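Local coordinates for phosphotriesterase family protein (Listeria monocytogenes serotype 4b str. H7858, PDB 3PNZ) that probably hydrolyses phosphorylated sugar lactones, using a pair of zinc ions held within an amidohydrolase-fold barrel, at residues A[133-138]-A[171-176]; A[254-259]-A[304-309]. All blocks are in the same frame, centred on the assembly; numbering follows the deposited sequence.

In the fold
From the N terminus the chain lays down strands 19-23, 62-65 and 88-92, then helix 128-140, strand 150-152 and helix 164-180; the two helices meet in contact 1. That pairing closes a loop of 32 residues, so it ties together the helices on either side of strand 150-152 in sequence. Three strands of a second parallel sheet follow, 184-186, 211-213 and 234-237. Contact 2 then joins helix 248-260 to the turn after helix 289-305, closing a loop of 44 residues that holds the fourth, 267-269. The two loops follow in series, neither nesting nor crossing. The centres of contact 1 and contact 2 are 38 Å apart, on opposite sides of the chain's centre.

Contact 1 (A[133-138]-A[171-176]); sequences EFVVNE and RAVARA
Ala176 is the close point here: its CB lies 3.5 Å from Val135 CG1 and 3.8 Å from Val135 CB, so the methyl sits against one branch of the valine and the root of its side chain. Val135 reaches it with the branch that is anti to its backbone N (chi1 178°). Val136, one residue on, comes in with its other branch, CG2, which lies 3.8 Å from both CA and CB of Ala176. Two neighbouring valines thus share one alanine, and the small side chain lets the backbones come near, with the CA atoms of Val136 and Ala176 5.4 Å apart.

This is helix-on-helix packing in the outer layer of a TIM barrel, between helix 128-140 and helix 164-180. The short segments cross at -44° with their axes 8.7 Å apart at closest approach. Toward Val173 the fit is looser, Val135 CG2 and Val173 CG2 being 4.4 Å apart; both valines also touch Val153, next to the zinc-binding carboxylated lysine Lys154.

On the outer side, Val136 is partly exposed and rests also on Glu179 and Thr180, while Glu133, exposed and turned away from the other helix, makes a salt bridge with Lys130. Arg175 leads its guanidinium away from the valines to a salt bridge with Glu204, which Arg171 shares.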
loop_
_atom_site.group_PDB
_atom_site.type_symbol
_atom_site.label_atom_id
_atom_site.label_comp_id
_atom_site.label_asym_id
_atom_site.label_seq_id
_atom_site.Cartn_x
_atom_site.Cartn_y
_atom_site.Cartn_z
ATOM N N GLU A 133 12.395 6.767 14.878
ATOM C CA GLU A 133 11.841 8.064 15.273
ATOM C C GLU A 133 11.168 8.769 14.100
ATOM O O GLU A 133 10.091 9.350 14.245
ATOM C CB GLU A 133 12.924 8.971 15.855
ATOM C CG GLU A 133 13.555 8.467 17.132
ATOM C CD GLU A 133 14.389 9.537 17.823
ATOM O OE1 GLU A 133 14.262 10.726 17.445
ATOM O OE2 GLU A 133 15.166 9.185 18.740
ATOM N N PHE A 134 11.823 8.732 12.943
ATOM C CA PHE A 134 11.283 9.337 11.732
ATOM C C PHE A 134 9.913 8.754 11.368
ATOM O O PHE A 134 8.962 9.491 11.087
ATOM C CB PHE A 134 12.259 9.162 10.559
ATOM C CG PHE A 134 11.617 9.356 9.220
ATOM C CD1 PHE A 134 11.391 10.628 8.726
ATOM C CD2 PHE A 134 11.210 8.263 8.468
ATOM C CE1 PHE A 134 10.774 10.811 7.502
ATOM C CE2 PHE A 134 10.597 8.437 7.241
ATOM C CZ PHE A 134 10.378 9.711 6.759
ATOM N N VAL A 135 9.814 7.428 11.382
ATOM C CA VAL A 135 8.569 6.752 11.042
ATOM C C VAL A 135 7.494 7.046 12.089
ATOM O O VAL A 135 6.346 7.320 11.752
ATOM C CB VAL A 135 8.771 5.224 10.897
ATOM C CG1 VAL A 135 7.448 4.526 10.595
ATOM C CG2 VAL A 135 9.802 4.921 9.804
ATOM N N VAL A 136 7.871 6.985 13.362
ATOM C CA VAL A 136 6.929 7.288 14.435
ATOM C C VAL A 136 6.363 8.703 14.287
ATOM O O VAL A 136 5.163 8.929 14.452
ATOM C CB VAL A 136 7.581 7.132 15.819
ATOM C CG1 VAL A 136 6.640 7.644 16.912
ATOM C CG2 VAL A 136 7.944 5.679 16.072
ATOM N N ASN A 137 7.232 9.650 13.955
ATOM C CA ASN A 137 6.812 11.042 13.809
ATOM C C ASN A 137 5.837 11.232 12.650
ATOM O O ASN A 137 4.935 12.065 12.724
ATOM C CB ASN A 137 8.028 11.963 13.670
ATOM C CG ASN A 137 8.807 12.106 14.980
ATOM O OD1 ASN A 137 8.279 11.842 16.063
ATOM N ND2 ASN A 137 10.065 12.521 14.881
ATOM N N GLU A 138 6.002 10.449 11.581
ATOM C CA GLU A 138 5.064 10.515 10.458
ATOM C C GLU A 138 3.661 10.051 10.859
ATOM O O GLU A 138 2.655 10.568 10.363
ATOM C CB GLU A 138 5.590 9.712 9.252
ATOM C CG GLU A 138 6.824 10.326 8.621
ATOM C CD GLU A 138 7.098 9.826 7.205
ATOM O OE1 GLU A 138 7.008 8.601 6.961
ATOM O OE2 GLU A 138 7.416 10.666 6.336
ATOM N N ARG A 171 13.544 -3.514 10.533
ATOM C CA ARG A 171 13.622 -3.449 11.989
ATOM C C ARG A 171 13.173 -2.075 12.500
ATOM O O ARG A 171 12.480 -1.991 13.507
ATOM C CB ARG A 171 15.027 -3.820 12.489
ATOM C CG ARG A 171 15.437 -5.230 12.098
ATOM C CD ARG A 171 16.727 -5.687 12.781
ATOM N NE ARG A 171 17.237 -6.915 12.167
ATOM C CZ ARG A 171 16.825 -8.136 12.483
ATOM N NH1 ARG A 171 15.897 -8.311 13.415
ATOM N NH2 ARG A 171 17.347 -9.192 11.870
ATOM N N ALA A 172 13.533 -1.011 11.787
ATOM C CA ALA A 172 13.123 0.344 12.176
ATOM C C ALA A 172 11.598 0.462 12.157
ATOM O O ALA A 172 10.987 1.040 13.059
ATOM C CB ALA A 172 13.744 1.378 11.245
ATOM N N VAL A 173 10.986 -0.101 11.122
ATOM C CA VAL A 173 9.534 -0.054 10.973
ATOM C C VAL A 173 8.819 -0.936 11.997
ATOM O O VAL A 173 7.794 -0.537 12.557
ATOM C CB VAL A 173 9.123 -0.435 9.538
ATOM C CG1 VAL A 173 7.627 -0.670 9.447
ATOM C CG2 VAL A 173 9.564 0.663 8.582
ATOM N N ALA A 174 9.368 -2.124 12.258
ATOM C CA ALA A 174 8.819 -2.996 13.292
ATOM C C ALA A 174 8.796 -2.259 14.633
ATOM O O ALA A 174 7.808 -2.283 15.366
ATOM C CB ALA A 174 9.625 -4.283 13.393
ATOM N N ARG A 175 9.892 -1.583 14.935
ATOM C CA ARG A 175 9.995 -0.865 16.199
ATOM C C ARG A 175 9.071 0.351 16.228
ATOM O O ARG A 175 8.550 0.712 17.288
ATOM C CB ARG A 175 11.456 -0.530 16.483
ATOM C CG ARG A 175 12.272 -1.809 16.676
ATOM C CD ARG A 175 13.767 -1.575 16.624
ATOM N NE ARG A 175 14.476 -2.838 16.443
ATOM C CZ ARG A 175 15.802 -2.955 16.426
ATOM N NH1 ARG A 175 16.566 -1.881 16.587
ATOM N NH2 ARG A 175 16.359 -4.149 16.251
ATOM N N ALA A 176 8.836 0.960 15.069
ATOM C CA ALA A 176 7.853 2.040 14.980
ATOM C C ALA A 176 6.456 1.488 15.237
ATOM O O ALA A 176 5.620 2.156 15.850
ATOM C CB ALA A 176 7.924 2.746 13.626
#

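Contact 2 (A[254-259]-A[304-309]); sequences AILYLV and NEKGFD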
loop_
_atom_site.group_PDB
_atom_site.type_symbol
_atom_site.label_atom_id
_atom_site.label_comp_id
_atom_site.label_asym_id
_atom_site.label_seq_id
_atom_site.Cartn_x
_atom_site.Cartn_y
_atom_site.Cartn_z
ATOM N N ALA A 254 -6.034 -17.601 -8.152
ATOM C CA ALA A 254 -5.165 -17.624 -6.979
ATOM C C ALA A 254 -5.950 -17.176 -5.749
ATOM O O ALA A 254 -5.808 -17.735 -4.662
ATOM C CB ALA A 254 -3.942 -16.724 -7.199
ATOM N N ILE A 255 -6.774 -16.151 -5.927
ATOM C CA ILE A 255 -7.639 -15.685 -4.847
ATOM C C ILE A 255 -8.584 -16.801 -4.410
ATOM O O ILE A 255 -8.711 -17.086 -3.219
ATOM C CB ILE A 255 -8.437 -14.444 -5.272
ATOM C CG1 ILE A 255 -7.503 -13.235 -5.345
ATOM C CG2 ILE A 255 -9.588 -14.167 -4.293
ATOM C CD1 ILE A 255 -8.109 -12.035 -6.009
ATOM N N LEU A 256 -9.224 -17.451 -5.378
ATOM C CA LEU A 256 -10.195 -18.494 -5.059
ATOM C C LEU A 256 -9.542 -19.731 -4.448
ATOM O O LEU A 256 -10.161 -20.424 -3.638
ATOM C CB LEU A 256 -11.045 -18.851 -6.283
ATOM C CG LEU A 256 -11.973 -17.728 -6.755
ATOM C CD1 LEU A 256 -12.703 -18.161 -8.016
ATOM C CD2 LEU A 256 -12.960 -17.351 -5.651
ATOM N N TYR A 257 -8.290 -20.008 -4.800
ATOM C CA TYR A 257 -7.573 -21.078 -4.101
ATOM C C TYR A 257 -7.440 -20.753 -2.615
ATOM O O TYR A 257 -7.688 -21.607 -1.751
ATOM C CB TYR A 257 -6.186 -21.342 -4.703
ATOM C CG TYR A 257 -5.384 -22.300 -3.861
ATOM C CD1 TYR A 257 -5.669 -23.660 -3.865
ATOM C CD2 TYR A 257 -4.365 -21.844 -3.034
ATOM C CE1 TYR A 257 -4.952 -24.547 -3.080
ATOM C CE2 TYR A 257 -3.636 -22.727 -2.240
ATOM C CZ TYR A 257 -3.933 -24.071 -2.272
ATOM O OH TYR A 257 -3.213 -24.941 -1.487
ATOM N N LEU A 258 -7.040 -19.524 -2.309
ATOM C CA LEU A 258 -6.897 -19.128 -0.910
ATOM C C LEU A 258 -8.255 -19.189 -0.206
ATOM O O LEU A 258 -8.334 -19.638 0.938
ATOM C CB LEU A 258 -6.270 -17.738 -0.780
ATOM C CG LEU A 258 -4.745 -17.713 -0.986
ATOM C CD1 LEU A 258 -4.246 -16.279 -1.130
ATOM C CD2 LEU A 258 -4.019 -18.425 0.172
ATOM N N VAL A 259 -9.314 -18.767 -0.895
ATOM C CA VAL A 259 -10.658 -18.875 -0.314
ATOM C C VAL A 259 -10.975 -20.339 -0.021
ATOM O O VAL A 259 -11.440 -20.678 1.071
ATOM C CB VAL A 259 -11.749 -18.246 -1.201
ATOM C CG1 VAL A 259 -13.140 -18.514 -0.617
ATOM C CG2 VAL A 259 -11.523 -16.744 -1.349
ATOM N N ASN A 304 -19.296 -17.023 -8.479
ATOM C CA ASN A 304 -20.603 -17.673 -8.405
ATOM C C ASN A 304 -20.631 -18.905 -9.309
ATOM O O ASN A 304 -21.098 -19.967 -8.910
ATOM C CB ASN A 304 -21.719 -16.710 -8.819
ATOM C CG ASN A 304 -22.055 -15.681 -7.748
ATOM O OD1 ASN A 304 -21.669 -15.811 -6.585
ATOM N ND2 ASN A 304 -22.801 -14.655 -8.141
ATOM N N GLU A 305 -20.117 -18.758 -10.527
ATOM C CA GLU A 305 -20.087 -19.871 -11.475
ATOM C C GLU A 305 -19.273 -21.039 -10.920
ATOM O O GLU A 305 -19.608 -22.205 -11.141
ATOM C CB GLU A 305 -19.537 -19.423 -12.840
ATOM C CG GLU A 305 -20.502 -18.550 -13.650
ATOM C CD GLU A 305 -19.940 -18.081 -14.995
ATOM O OE1 GLU A 305 -18.763 -18.383 -15.320
ATOM O OE2 GLU A 305 -20.690 -17.395 -15.732
ATOM N N LYS A 306 -18.205 -20.728 -10.192
ATOM C CA LYS A 306 -17.339 -21.772 -9.650
ATOM C C LYS A 306 -17.781 -22.278 -8.278
ATOM O O LYS A 306 -17.077 -23.065 -7.644
ATOM C CB LYS A 306 -15.884 -21.301 -9.600
ATOM C CG LYS A 306 -15.317 -20.896 -10.956
ATOM C CD LYS A 306 -13.869 -21.323 -11.084
ATOM C CE LYS A 306 -13.000 -20.237 -11.703
ATOM N NZ LYS A 306 -13.257 -20.017 -13.154
ATOM N N GLY A 307 -18.940 -21.824 -7.813
ATOM C CA GLY A 307 -19.515 -22.367 -6.594
ATOM C C GLY A 307 -19.252 -21.577 -5.322
ATOM O O GLY A 307 -19.599 -22.019 -4.225
ATOM N N PHE A 308 -18.647 -20.404 -5.454
ATOM C CA PHE A 308 -18.379 -19.577 -4.280
ATOM C C PHE A 308 -19.507 -18.564 -4.061
ATOM O O PHE A 308 -20.411 -18.439 -4.886
ATOM C CB PHE A 308 -17.027 -18.858 -4.425
ATOM C CG PHE A 308 -15.843 -19.790 -4.558
ATOM C CD1 PHE A 308 -15.132 -20.200 -3.433
ATOM C CD2 PHE A 308 -15.423 -20.234 -5.806
ATOM C CE1 PHE A 308 -14.034 -21.055 -3.553
ATOM C CE2 PHE A 308 -14.329 -21.084 -5.934
ATOM C CZ PHE A 308 -13.631 -21.491 -4.804
ATOM N N ASP A 309 -19.458 -17.853 -2.941
ATOM C CA ASP A 309 -20.403 -16.775 -2.672
ATOM C C ASP A 309 -19.746 -15.459 -3.071
ATOM O O ASP A 309 -19.131 -14.783 -2.246
ATOM C CB ASP A 309 -20.774 -16.765 -1.186
ATOM C CG ASP A 309 -21.919 -15.812 -0.861
ATOM O OD1 ASP A 309 -22.135 -14.834 -1.609
ATOM O OD2 ASP A 309 -22.594 -16.035 0.171
#
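Leu256 lays its CD2 methyl on the face of the Phe308 ring, 3.9 Å from the centroid and only 13° off the ring normal: a CH-pi contact centred on the ring. The leucine runs slantwise over the phenylalanine. Its CD1 overhangs the ring's outline near Phe308 CE2, 3.9 Å away, while Leu256 CB, nearer the backbone, is 4.0 Å from Phe308 CZ. With chi2 at 177° CD1 runs on anti to CA, and CD2 is the branch turned over the middle of the ring.

Val259, one helical turn on, meets another part of the same ring. Its CG1 comes within 3.8 Å of Phe308 CD1 at a slant, and the two side chains run alongside each other, heading opposite ways.

What presents the phenylalanine is the end of helix 289-305. The chain finishes there in a Schellman motif: Gly307 takes the positive-phi C-prime position, its N bonds to Asn304 O, and Phe308 N bonds back to Ala303 O. Glycine suits this position, since at its backbone angles a CB would press on the preceding carbonyl O. The next residue, Asp309, is the N-cap of helix 310-325, its OD1 accepting from Lys312 N, so Phe308 sits in the short link between two helices of this TIM-barrel protein. Leu313 of the second helix touches both Phe308 and Val259.

Lys306 adds a looser touch at the solvent side. Along its aliphatic chain, Lys306 CE comes 4.2 Å from Leu256 CD1, while the ammonium group makes a salt bridge with Glu302 in helix 289-305.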